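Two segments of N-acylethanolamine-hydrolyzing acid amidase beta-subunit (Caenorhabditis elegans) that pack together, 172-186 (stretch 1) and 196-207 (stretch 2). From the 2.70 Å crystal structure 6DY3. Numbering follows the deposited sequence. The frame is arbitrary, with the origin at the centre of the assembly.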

# COMPACT_ATOMS: atom_id res chain seq x y z
N ASP B 172 11.77 15.98 6.01
CA ASP B 172 10.36 15.75 5.71
C ASP B 172 9.51 16.15 6.91
O ASP B 172 9.61 15.54 7.99
CB ASP B 172 10.12 14.29 5.34
CG ASP B 172 8.72 14.03 4.78
OD1 ASP B 172 7.84 14.88 4.96
OD2 ASP B 172 8.51 12.98 4.14
N ASP B 173 8.66 17.16 6.73
CA ASP B 173 7.86 17.66 7.84
C ASP B 173 6.87 16.61 8.33
O ASP B 173 6.52 16.60 9.52
CB ASP B 173 7.12 18.93 7.41
CG ASP B 173 7.14 20.01 8.47
OD1 ASP B 173 7.47 19.70 9.64
OD2 ASP B 173 6.85 21.17 8.13
N ARG B 174 6.38 15.74 7.44
CA ARG B 174 5.51 14.65 7.86
C ARG B 174 6.23 13.72 8.82
O ARG B 174 5.67 13.34 9.86
CB ARG B 174 5.02 13.87 6.64
CG ARG B 174 4.18 14.68 5.67
CD ARG B 174 3.89 13.89 4.41
NE ARG B 174 5.12 13.48 3.74
CZ ARG B 174 5.16 12.70 2.66
NH1 ARG B 174 4.05 12.23 2.13
NH2 ARG B 174 6.34 12.38 2.13
N ARG B 175 7.45 13.33 8.49
CA ARG B 175 8.20 12.41 9.34
C ARG B 175 8.61 13.07 10.65
O ARG B 175 8.51 12.45 11.71
CB ARG B 175 9.42 11.88 8.59
CG ARG B 175 10.14 10.75 9.29
CD ARG B 175 11.23 10.15 8.42
NE ARG B 175 11.92 9.07 9.11
CZ ARG B 175 12.93 9.24 9.95
NH1 ARG B 175 13.40 10.46 10.19
NH2 ARG B 175 13.49 8.20 10.54
N ILE B 176 9.07 14.32 10.59
CA ILE B 176 9.49 15.02 11.80
C ILE B 176 8.32 15.17 12.76
O ILE B 176 8.45 14.92 13.97
CB ILE B 176 10.10 16.39 11.44
CG1 ILE B 176 11.35 16.20 10.57
CG2 ILE B 176 10.44 17.18 12.70
CD1 ILE B 176 11.82 17.47 9.90
N THR B 177 7.17 15.61 12.25
CA THR B 177 6.02 15.83 13.12
C THR B 177 5.56 14.54 13.78
O THR B 177 5.29 14.51 14.99
CB THR B 177 4.88 16.45 12.30
OG1 THR B 177 5.31 17.72 11.78
CG2 THR B 177 3.64 16.65 13.16
N ALA B 178 5.47 13.46 13.01
CA ALA B 178 5.01 12.19 13.57
C ALA B 178 5.94 11.71 14.68
O ALA B 178 5.48 11.16 15.68
CB ALA B 178 4.90 11.14 12.47
N ILE B 179 7.25 11.92 14.52
CA ILE B 179 8.19 11.49 15.56
C ILE B 179 8.02 12.34 16.81
O ILE B 179 8.05 11.82 17.93
CB ILE B 179 9.63 11.56 15.02
CG1 ILE B 179 9.81 10.57 13.86
CG2 ILE B 179 10.63 11.27 16.14
CD1 ILE B 179 11.09 10.78 13.08
N GLN B 180 7.85 13.65 16.64
CA GLN B 180 7.60 14.51 17.79
C GLN B 180 6.32 14.09 18.50
O GLN B 180 6.28 14.01 19.74
CB GLN B 180 7.53 15.97 17.35
CG GLN B 180 8.90 16.57 17.04
CD GLN B 180 8.82 17.99 16.49
OE1 GLN B 180 7.74 18.57 16.39
NE2 GLN B 180 9.98 18.55 16.13
N LYS B 181 5.26 13.81 17.74
CA LYS B 181 3.98 13.50 18.34
C LYS B 181 4.03 12.17 19.09
O LYS B 181 3.46 12.04 20.18
CB LYS B 181 2.90 13.48 17.27
CG LYS B 181 1.49 13.76 17.78
CD LYS B 181 1.34 15.18 18.29
CE LYS B 181 -0.04 15.44 18.85
NZ LYS B 181 -0.19 16.88 19.21
N LEU B 182 4.73 11.17 18.54
CA LEU B 182 4.87 9.90 19.24
C LEU B 182 5.62 10.08 20.55
O LEU B 182 5.28 9.45 21.56
CB LEU B 182 5.60 8.90 18.34
CG LEU B 182 4.78 8.33 17.19
CD1 LEU B 182 5.70 7.80 16.11
CD2 LEU B 182 3.85 7.23 17.68
N LYS B 183 6.64 10.94 20.57
CA LYS B 183 7.37 11.19 21.80
C LYS B 183 6.51 11.91 22.82
O LYS B 183 6.59 11.63 24.02
CB LYS B 183 8.64 11.98 21.49
CG LYS B 183 9.69 11.19 20.74
CD LYS B 183 10.90 12.05 20.40
CE LYS B 183 11.98 11.24 19.70
NZ LYS B 183 13.14 12.09 19.32
N GLU B 184 5.67 12.85 22.37
CA GLU B 184 4.78 13.56 23.28
C GLU B 184 3.81 12.60 23.95
O GLU B 184 3.63 12.63 25.17
CB GLU B 184 4.00 14.65 22.53
CG GLU B 184 4.84 15.81 22.03
CD GLU B 184 4.00 16.84 21.27
OE1 GLU B 184 2.75 16.81 21.40
OE2 GLU B 184 4.59 17.67 20.55
N LEU B 185 3.16 11.75 23.16
CA LEU B 185 2.19 10.81 23.71
C LEU B 185 2.87 9.77 24.59
O LEU B 185 2.28 9.31 25.58
CB LEU B 185 1.40 10.14 22.59
CG LEU B 185 0.64 11.11 21.68
CD1 LEU B 185 -0.07 10.38 20.56
CD2 LEU B 185 -0.37 11.94 22.49
N GLY B 186 4.10 9.40 24.27
CA GLY B 186 4.86 8.47 25.07
C GLY B 186 4.46 7.02 24.82
O GLY B 186 3.36 6.71 24.38
N VAL B 196 -4.38 7.39 15.96
CA VAL B 196 -5.28 8.29 15.25
C VAL B 196 -4.88 9.75 15.47
O VAL B 196 -4.96 10.58 14.56
CB VAL B 196 -6.74 8.04 15.69
CG1 VAL B 196 -7.66 9.12 15.16
CG2 VAL B 196 -7.19 6.67 15.22
N GLU B 197 -4.48 10.09 16.70
CA GLU B 197 -4.03 11.45 16.97
C GLU B 197 -2.77 11.78 16.18
O GLU B 197 -2.64 12.89 15.64
CB GLU B 197 -3.78 11.65 18.47
CG GLU B 197 -3.29 13.05 18.83
CD GLU B 197 -3.18 13.26 20.34
OE1 GLU B 197 -3.61 12.37 21.10
OE2 GLU B 197 -2.67 14.33 20.76
N VAL B 198 -1.83 10.84 16.10
CA VAL B 198 -0.60 11.06 15.34
C VAL B 198 -0.92 11.24 13.86
O VAL B 198 -0.53 12.23 13.23
CB VAL B 198 0.38 9.89 15.55
CG1 VAL B 198 1.62 10.05 14.67
CG2 VAL B 198 0.78 9.78 17.01
N LEU B 199 -1.65 10.29 13.27
CA LEU B 199 -1.92 10.33 11.84
C LEU B 199 -2.75 11.55 11.43
O LEU B 199 -2.71 11.93 10.25
CB LEU B 199 -2.64 9.04 11.41
CG LEU B 199 -1.82 7.75 11.53
CD1 LEU B 199 -2.67 6.54 11.20
CD2 LEU B 199 -0.59 7.80 10.63
N SER B 200 -3.47 12.16 12.36
CA SER B 200 -4.31 13.32 12.06
C SER B 200 -3.60 14.65 12.26
O SER B 200 -4.18 15.70 11.98
CB SER B 200 -5.58 13.29 12.91
OG SER B 200 -6.32 12.11 12.66
N THR B 201 -2.36 14.64 12.76
CA THR B 201 -1.61 15.87 12.97
C THR B 201 -1.10 16.42 11.65
O THR B 201 -0.61 15.68 10.79
CB THR B 201 -0.42 15.63 13.91
OG1 THR B 201 -0.87 15.07 15.15
CG2 THR B 201 0.32 16.92 14.18
N VAL B 202 -1.24 17.73 11.48
CA VAL B 202 -0.72 18.40 10.30
C VAL B 202 0.80 18.54 10.47
O VAL B 202 1.26 18.90 11.56
CB VAL B 202 -1.39 19.78 10.10
CG1 VAL B 202 -0.80 20.49 8.90
CG2 VAL B 202 -2.88 19.61 9.93
N PRO B 203 1.58 18.25 9.41
CA PRO B 203 1.22 17.88 8.04
C PRO B 203 1.26 16.38 7.74
O PRO B 203 1.28 16.01 6.56
CB PRO B 203 2.29 18.60 7.22
CG PRO B 203 3.49 18.68 8.13
CD PRO B 203 3.04 18.37 9.55
N VAL B 204 1.30 15.52 8.77
CA VAL B 204 1.14 14.09 8.53
C VAL B 204 -0.14 13.84 7.75
O VAL B 204 -0.16 13.10 6.76
CB VAL B 204 1.14 13.31 9.87
CG1 VAL B 204 1.20 11.80 9.61
CG2 VAL B 204 2.29 13.74 10.76
N ARG B 205 -1.23 14.46 8.20
CA ARG B 205 -2.40 14.67 7.36
C ARG B 205 -2.20 15.98 6.60
O ARG B 205 -1.77 16.98 7.18
CB ARG B 205 -3.67 14.73 8.22
CG ARG B 205 -4.85 15.44 7.57
CD ARG B 205 -6.07 15.41 8.48
NE ARG B 205 -5.89 16.21 9.69
CZ ARG B 205 -6.27 17.48 9.82
NH1 ARG B 205 -6.84 18.12 8.82
NH2 ARG B 205 -6.06 18.11 10.97
N ASN B 206 -2.51 15.97 5.31
CA ASN B 206 -2.26 17.13 4.46
C ASN B 206 -3.23 17.10 3.28
O ASN B 206 -4.12 16.25 3.20
CB ASN B 206 -0.80 17.15 4.00
CG ASN B 206 -0.41 15.89 3.30
OD1 ASN B 206 -0.82 15.64 2.17
ND2 ASN B 206 0.40 15.06 3.98
N ASN B 207 -3.06 18.07 2.37
CA ASN B 207 -4.01 18.22 1.27
C ASN B 207 -4.03 17.00 0.35
O ASN B 207 -5.04 16.76 -0.33
CB ASN B 207 -3.66 19.47 0.46
CG ASN B 207 -3.95 20.75 1.21
OD1 ASN B 207 -4.88 20.81 2.02
ND2 ASN B 207 -3.15 21.79 0.95
O HOH W 1 -2.35 16.70 16.93

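A helix can be held against a neighbouring segment mainly by shape and apolar contact, without direct hydrogen bonds between them. The two stretches of this amidase subunit illustrate the principle: 607 Å² of surface is buried between them, yet no direct hydrogen bond crosses the contact. Stretch 1 is helical from Asp-173 to Leu-185. Stretch 2 begins inside a helix that started earlier in the chain and continues as an irregular chain. The backbones come nearest where that chain passes the first turn of the helix, with Arg-174 CA 4.5 Å from Val-204 CA; at the helical end, Ala-178 CA and Val-198 CA lie 6.0 Å apart.

Apolar packing centres on Val-198, a knob seated among Ala-178, Lys-181, Leu-182 and Leu-185. Its CG2 lies 3.7 Å from Leu-185 CD1 and 4.0 Å from Leu-182 CD2, while its CG1 meets Ala-178 CB at 4.1 Å. The small alanine also receives Val-204, whose CG2 is 4.1 Å from Ala-178 CB. Nearby, two threonines meet through their methyl groups, Thr-177 CG2 and Thr-201 CG2 being 3.5 Å apart.

The hydroxyls of both threonines donate within their own segments: Thr-177 OG1 to Asp-173 O at 2.8 Å, and Thr-201 OG1 to Glu-197 O at 2.9 Å. Pro-203, preceded by a cis peptide bond, packs against the start of the helix: its CG is 3.7 Å from Asp-173 CB, and its CD is 3.2 Å from Thr-177 OG1. Its carbonyl lies beside the aliphatic part of Arg-174, with Pro-203 O 3.3 Å from Arg-174 CG, but takes its hydrogen bond from Asn-206 ND2 at 2.9 Å.

Arg-174 also bonds within its own segment, and its guanidinium makes further hydrogen bonds elsewhere in the structure. Asp-172 caps the helix, its OD1 accepting from Arg-174 N at 3.0 Å, and the same carboxylate forms a salt bridge in which Arg-174 NH2 reaches Asp-172 OD2 at 3.0 Å.

Charge and water supply the polar links across the contact. Lys-181 NZ and Glu-197 OE2 form a long salt bridge of 3.9 Å, and Lys-181 NZ has another long one, 3.7 Å, to Glu-184 OE1 in its own helix. A water donates to Thr-201 OG1 at 2.8 Å and accepts a weak bond from Lys-181 NZ at 3.1 Å, bridging the stretches where no direct hydrogen bond does.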